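Local coordinates for tailspike protein (PDB 3RIQ), which binds the lipopolysaccharide of Salmonella as the receptor-recognising tailspike of phage 9NA and probably cleaves it as an endorhamnosidase, at residues Glu345-Arg350 against Asn354-Ile359; Asn372-Glu377 against Arg383-His388. All coordinates share one frame; numbering follows the deposited sequence.

Contact 1. Residues Glu345-Arg350 against Asn354-Ile359; sequences EGMFDR and NDITNI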
loop_
_atom_site.group_PDB
_atom_site.type_symbol
_atom_site.label_atom_id
_atom_site.label_comp_id
_atom_site.label_asym_id
_atom_site.label_seq_id
_atom_site.Cartn_x
_atom_site.Cartn_y
_atom_site.Cartn_z
ATOM N N GLU A 345 -19.552 6.132 10.916
ATOM C CA GLU A 345 -18.712 4.935 10.901
ATOM C C GLU A 345 -17.407 5.150 10.113
ATOM O O GLU A 345 -17.360 5.972 9.196
ATOM C CB GLU A 345 -19.443 3.757 10.290
ATOM C CG GLU A 345 -20.645 3.266 11.108
ATOM C CD GLU A 345 -21.969 3.990 10.801
ATOM O OE1 GLU A 345 -21.992 4.985 10.043
ATOM O OE2 GLU A 345 -22.999 3.522 11.315
ATOM N N GLY A 346 -16.359 4.413 10.478
ATOM C CA GLY A 346 -15.075 4.549 9.800
ATOM C C GLY A 346 -14.987 3.853 8.446
ATOM O O GLY A 346 -14.310 4.323 7.532
ATOM N N MET A 347 -15.690 2.736 8.330
ATOM C CA MET A 347 -15.713 1.879 7.127
ATOM C C MET A 347 -17.041 1.142 7.191
ATOM O O MET A 347 -17.415 0.617 8.257
ATOM C CB MET A 347 -14.539 0.882 7.115
ATOM C CG MET A 347 -14.403 0.113 5.798
ATOM S SD MET A 347 -14.353 -1.695 5.965
ATOM C CE MET A 347 -16.093 -2.152 5.949
ATOM N N PHE A 348 -17.757 1.080 6.070
ATOM C CA PHE A 348 -19.102 0.490 6.098
ATOM C C PHE A 348 -19.335 -0.284 4.780
ATOM O O PHE A 348 -19.213 0.263 3.678
ATOM C CB PHE A 348 -20.148 1.613 6.295
ATOM C CG PHE A 348 -21.510 1.158 6.770
ATOM C CD1 PHE A 348 -22.053 1.698 7.953
ATOM C CD2 PHE A 348 -22.308 0.278 6.020
ATOM C CE1 PHE A 348 -23.363 1.327 8.404
ATOM C CE2 PHE A 348 -23.600 -0.077 6.459
ATOM C CZ PHE A 348 -24.124 0.442 7.651
ATOM N N ASP A 349 -19.672 -1.562 4.918
ATOM C CA ASP A 349 -20.095 -2.409 3.800
ATOM C C ASP A 349 -21.590 -2.650 3.913
ATOM O O ASP A 349 -22.050 -3.406 4.803
ATOM C CB ASP A 349 -19.273 -3.716 3.763
ATOM C CG ASP A 349 -19.633 -4.624 2.588
ATOM O OD1 ASP A 349 -20.756 -4.559 2.044
ATOM O OD2 ASP A 349 -18.766 -5.451 2.235
ATOM N N ARG A 350 -22.343 -1.982 3.032
ATOM C CA ARG A 350 -23.804 -2.036 3.047
ATOM C C ARG A 350 -24.311 -3.184 2.157
ATOM O O ARG A 350 -25.528 -3.449 2.080
ATOM C CB ARG A 350 -24.384 -0.680 2.581
ATOM C CG ARG A 350 -25.898 -0.692 2.416
ATOM C CD ARG A 350 -26.652 -0.075 3.526
ATOM N NE ARG A 350 -26.990 1.210 2.963
ATOM C CZ ARG A 350 -27.983 2.034 3.300
ATOM N NH1 ARG A 350 -28.833 1.811 4.314
ATOM N NH2 ARG A 350 -28.085 3.143 2.588
ATOM N N ASN A 354 -18.442 -9.384 -0.347
ATOM C CA ASN A 354 -17.276 -8.593 -0.762
ATOM C C ASN A 354 -16.020 -9.083 -0.072
ATOM O O ASN A 354 -16.073 -9.695 0.998
ATOM C CB ASN A 354 -17.515 -7.094 -0.455
ATOM C CG ASN A 354 -18.681 -6.526 -1.250
ATOM O OD1 ASN A 354 -18.700 -6.632 -2.472
ATOM N ND2 ASN A 354 -19.668 -5.963 -0.558
ATOM N N ASP A 355 -14.891 -8.773 -0.701
ATOM C CA ASP A 355 -13.579 -9.150 -0.198
ATOM C C ASP A 355 -12.832 -7.904 0.238
ATOM O O ASP A 355 -12.587 -7.017 -0.576
ATOM C CB ASP A 355 -12.816 -9.900 -1.280
ATOM C CG ASP A 355 -13.320 -11.301 -1.429
ATOM O OD1 ASP A 355 -13.006 -12.130 -0.561
ATOM O OD2 ASP A 355 -14.037 -11.590 -2.394
ATOM N N ILE A 356 -12.511 -7.856 1.528
ATOM C CA ILE A 356 -12.062 -6.635 2.209
ATOM C C ILE A 356 -10.768 -6.912 2.931
ATOM O O ILE A 356 -10.737 -7.768 3.813
ATOM C CB ILE A 356 -13.120 -6.195 3.263
ATOM C CG1 ILE A 356 -14.491 -5.964 2.621
ATOM C CG2 ILE A 356 -12.697 -4.935 4.008
ATOM C CD1 ILE A 356 -15.620 -5.784 3.615
ATOM N N THR A 357 -9.715 -6.192 2.573
ATOM C CA THR A 357 -8.404 -6.426 3.175
ATOM C C THR A 357 -7.671 -5.162 3.529
ATOM O O THR A 357 -7.836 -4.153 2.881
ATOM C CB THR A 357 -7.468 -7.269 2.243
ATOM O OG1 THR A 357 -7.338 -6.645 0.962
ATOM C CG2 THR A 357 -8.005 -8.684 2.036
ATOM N N ASN A 358 -6.873 -5.238 4.596
ATOM C CA ASN A 358 -5.953 -4.142 4.966
ATOM C C ASN A 358 -6.657 -2.827 5.237
ATOM O O ASN A 358 -6.374 -1.789 4.628
ATOM C CB ASN A 358 -4.836 -4.042 3.920
ATOM C CG ASN A 358 -3.984 -5.294 3.911
ATOM O OD1 ASN A 358 -3.473 -5.694 4.965
ATOM N ND2 ASN A 358 -3.902 -5.960 2.780
ATOM N N ILE A 359 -7.611 -2.878 6.161
ATOM C CA ILE A 359 -8.377 -1.710 6.575
ATOM C C ILE A 359 -7.822 -1.185 7.884
ATOM O O ILE A 359 -7.600 -1.991 8.793
ATOM C CB ILE A 359 -9.861 -2.085 6.803
ATOM C CG1 ILE A 359 -10.427 -2.816 5.595
ATOM C CG2 ILE A 359 -10.694 -0.848 7.148
ATOM C CD1 ILE A 359 -10.449 -2.015 4.307
#
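Met347 and Asp349 look across at Asn354, Ile356 and Ile359 from strand 347-349, whose axis passes 10.5 Å from that of strand 355-359 and runs nearly antiparallel to it, at 162°. At that spacing the backbones do not pair, and side chains fill the gap.

The apolar half belongs to Met347. Its CG lies anti to the backbone N (chi1 -172°), and the bend at chi2 then brings SD over to the isoleucines. Met347 SD sits 3.9 Å from Ile359 CG2 and 4.1 Å from Ile356 CG2. The Met347 side chain crosses that of Ile359 at about a right angle, and its CG also approaches the same CG2 methyl.

The polar half joins Asp349 to Asn354. Asn354 ND2 donates to Asp349 OD2 at 3.0 Å, with an N-H...O angle of 157°. The donor comes from the syn side, somewhat out of the carboxylate plane, while the acceptor lies close to the amide plane. A weak second bond runs from Asn354 ND2 to Asp349 OD1, at 3.2 Å. Asp349 OD2 is also hydrogen-bonded to Trp327 NE1 and Ser380 OG, and OD1 takes the backbone N of Gly351. The buried carboxylate is thus held by several partners. Asn354 is fixed at its other end, since OD1 accepts from Asn332 N; ND2 also reaches Gly329 O. Ile356 CD1 rests 3.5 Å from Asp349 OD2 and links the two halves.

Strand 347-349 pairs in parallel with strands 326-327 and 374-376, and strand 355-362 with 333-340 and 381-388. Side chains meeting between facing sheets in this way form the interior of a right-handed parallel beta-helix, the fold of the main part of this receptor-binding fragment.

Contact 2. Residues Asn372-Glu377 against Arg383-His388; sequences NQIVCE and RGIMVH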
loop_
_atom_site.group_PDB
_atom_site.type_symbol
_atom_site.label_atom_id
_atom_site.label_comp_id
_atom_site.label_asym_id
_atom_site.label_seq_id
_atom_site.Cartn_x
_atom_site.Cartn_y
_atom_site.Cartn_z
ATOM N N ASN A 372 -20.650 2.333 15.303
ATOM C CA ASN A 372 -19.521 1.405 15.305
ATOM C C ASN A 372 -18.348 1.867 14.431
ATOM O O ASN A 372 -18.518 2.702 13.547
ATOM C CB ASN A 372 -20.030 0.027 14.889
ATOM C CG ASN A 372 -21.150 -0.453 15.772
ATOM O OD1 ASN A 372 -21.036 -0.413 16.993
ATOM N ND2 ASN A 372 -22.218 -0.882 15.183
ATOM N N GLN A 373 -17.145 1.368 14.709
ATOM C CA GLN A 373 -15.977 1.767 13.916
ATOM C C GLN A 373 -16.027 1.170 12.523
ATOM O O GLN A 373 -15.825 1.879 11.566
ATOM C CB GLN A 373 -14.651 1.390 14.605
ATOM C CG GLN A 373 -14.545 1.980 16.020
ATOM C CD GLN A 373 -14.241 3.450 16.039
ATOM O OE1 GLN A 373 -13.265 3.896 15.445
ATOM N NE2 GLN A 373 -15.055 4.210 16.749
ATOM N N ILE A 374 -16.292 -0.125 12.432
ATOM C CA ILE A 374 -16.385 -0.854 11.168
ATOM C C ILE A 374 -17.687 -1.640 11.215
ATOM O O ILE A 374 -17.990 -2.304 12.222
ATOM C CB ILE A 374 -15.179 -1.801 10.986
ATOM C CG1 ILE A 374 -13.901 -0.989 10.773
ATOM C CG2 ILE A 374 -15.369 -2.760 9.760
ATOM C CD1 ILE A 374 -12.628 -1.831 10.590
ATOM N N VAL A 375 -18.471 -1.514 10.153
ATOM C CA VAL A 375 -19.738 -2.243 10.009
ATOM C C VAL A 375 -19.773 -2.990 8.692
ATOM O O VAL A 375 -19.419 -2.415 7.638
ATOM C CB VAL A 375 -20.965 -1.275 10.015
ATOM C CG1 VAL A 375 -22.256 -2.039 9.695
ATOM C CG2 VAL A 375 -21.078 -0.548 11.370
ATOM N N CYS A 376 -20.248 -4.239 8.718
ATOM C CA CYS A 376 -20.646 -4.937 7.488
ATOM C C CYS A 376 -22.026 -5.499 7.740
ATOM O O CYS A 376 -22.278 -6.163 8.798
ATOM C CB CYS A 376 -19.727 -6.106 7.144
ATOM S SG CYS A 376 -17.986 -5.687 6.889
ATOM N N GLU A 377 -22.909 -5.286 6.769
ATOM C CA GLU A 377 -24.302 -5.683 6.886
ATOM C C GLU A 377 -24.568 -7.082 6.321
ATOM O O GLU A 377 -25.601 -7.695 6.629
ATOM C CB GLU A 377 -25.233 -4.642 6.210
ATOM C CG GLU A 377 -25.200 -3.273 6.830
ATOM C CD GLU A 377 -26.254 -3.057 7.872
ATOM O OE1 GLU A 377 -26.863 -4.050 8.343
ATOM O OE2 GLU A 377 -26.512 -1.877 8.204
ATOM N N ARG A 383 -9.884 -9.409 6.089
ATOM C CA ARG A 383 -8.547 -9.937 6.467
ATOM C C ARG A 383 -7.614 -8.760 6.670
ATOM O O ARG A 383 -7.411 -7.983 5.735
ATOM C CB ARG A 383 -7.938 -10.903 5.437
ATOM C CG ARG A 383 -8.790 -12.082 4.988
ATOM C CD ARG A 383 -9.408 -11.803 3.680
ATOM N NE ARG A 383 -10.122 -12.916 3.043
ATOM C CZ ARG A 383 -10.788 -12.769 1.890
ATOM N NH1 ARG A 383 -10.807 -11.577 1.275
ATOM N NH2 ARG A 383 -11.448 -13.787 1.365
ATOM N N GLY A 384 -7.026 -8.645 7.854
ATOM C CA GLY A 384 -6.073 -7.588 8.103
ATOM C C GLY A 384 -6.799 -6.311 8.452
ATOM O O GLY A 384 -6.984 -5.443 7.602
ATOM N N ILE A 385 -7.257 -6.229 9.692
ATOM C CA ILE A 385 -8.094 -5.132 10.148
ATOM C C ILE A 385 -7.424 -4.515 11.374
ATOM O O ILE A 385 -7.072 -5.230 12.318
ATOM C CB ILE A 385 -9.505 -5.683 10.532
ATOM C CG1 ILE A 385 -10.125 -6.481 9.353
ATOM C CG2 ILE A 385 -10.408 -4.534 11.071
ATOM C CD1 ILE A 385 -10.384 -5.688 8.045
ATOM N N MET A 386 -7.249 -3.193 11.371
ATOM C CA MET A 386 -6.731 -2.500 12.555
ATOM C C MET A 386 -7.718 -1.406 12.923
ATOM O O MET A 386 -8.095 -0.584 12.077
ATOM C CB MET A 386 -5.336 -1.919 12.282
ATOM C CG MET A 386 -4.245 -2.979 12.084
ATOM S SD MET A 386 -2.594 -2.300 12.189
ATOM C CE MET A 386 -2.508 -1.281 10.736
ATOM N N VAL A 387 -8.187 -1.412 14.170
ATOM C CA VAL A 387 -9.054 -0.353 14.672
ATOM C C VAL A 387 -8.403 0.333 15.875
ATOM O O VAL A 387 -7.821 -0.330 16.741
ATOM C CB VAL A 387 -10.403 -0.954 15.095
ATOM C CG1 VAL A 387 -11.287 0.075 15.805
ATOM C CG2 VAL A 387 -11.149 -1.490 13.852
ATOM N N HIS A 388 -8.503 1.652 15.948
ATOM C CA HIS A 388 -8.103 2.368 17.159
ATOM C C HIS A 388 -9.186 3.358 17.492
ATOM O O HIS A 388 -9.168 4.474 17.010
ATOM C CB HIS A 388 -6.754 3.080 16.979
ATOM C CG HIS A 388 -6.193 3.616 18.256
ATOM N ND1 HIS A 388 -4.886 4.017 18.380
ATOM C CD2 HIS A 388 -6.751 3.751 19.486
ATOM C CE1 HIS A 388 -4.667 4.421 19.623
ATOM N NE2 HIS A 388 -5.780 4.258 20.318
#
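Ile374, Gln373, Ile385 and Val387 make a buried and almost wholly apolar contact. The backbones come closest at Gln373 and Val387, whose CA atoms are 7.3 Å apart.

Methyl packing carries most of it. Ile374 is extended at its second torsion (chi2 180°), which carries CD1 well out from its own backbone. There it meets two neighbours on the facing strand. Ile374 CD1 is 3.5 Å from Ile385 CG2 and 3.6 Å from Val387 CG2. The Ile374 and Val387 side chains run alongside each other in opposite directions, whereas Ile374 meets Ile385 at a slant. Val387 uses both of its branches. CG1, anti to the backbone N (chi1 172°), faces the glutamine, and CG2 faces the isoleucine. Val387 CG1 lies 3.8 Å from Gln373 CG and equally 3.8 Å from Gln373 CB. Gln373 therefore joins in through the aliphatic base of its chain.

Polar groups find their partners elsewhere. Gln373 OE1 accepts from the backbone N of Ala364, which ties down the amide beyond the packed methylenes. His388 has its CB directed away from segment 372-377. Its ND1 is hydrogen-bonded to Arg383 NE of the third subunit, and its ring meets Tyr390 edge to face.

Gly384, with a positive phi of 82°, lies at a corner within 381-388, where the chain passes from one face to another. Strand 374-376 pairs in parallel with 347-349 and 397-399. Strand 381-388 pairs likewise with 355-362 and 402-409. The packing continues into those strands: Ile374 also touches Met347 and Val361, and Ile385 also touches Val407.

How the contacts relate
The centres of contacts 1 and 2 lie about 7 Å apart. Both segments of contact 1 precede those of contact 2 in the chain, and strand 374-376 is the next strand after 355-362. Strand 347-349 neighbours 374-376, and strand 355-362 neighbours 381-388, all in parallel. The two contacts thus belong to neighbouring coils of the beta-helix, built up by successive passes of the chain. Probable backbone hydrogen bonds join them, from Gly346 N to Gln373 O at 2.8 Å and from Glu377 N to Asp349 O at 2.9 Å. Within the chain, Arg383 also bridges to Asp355. Residues beside both contacts pack on the second subunit, and segment 383-388 also meets the third, so these coils lie at the interface of the three chains.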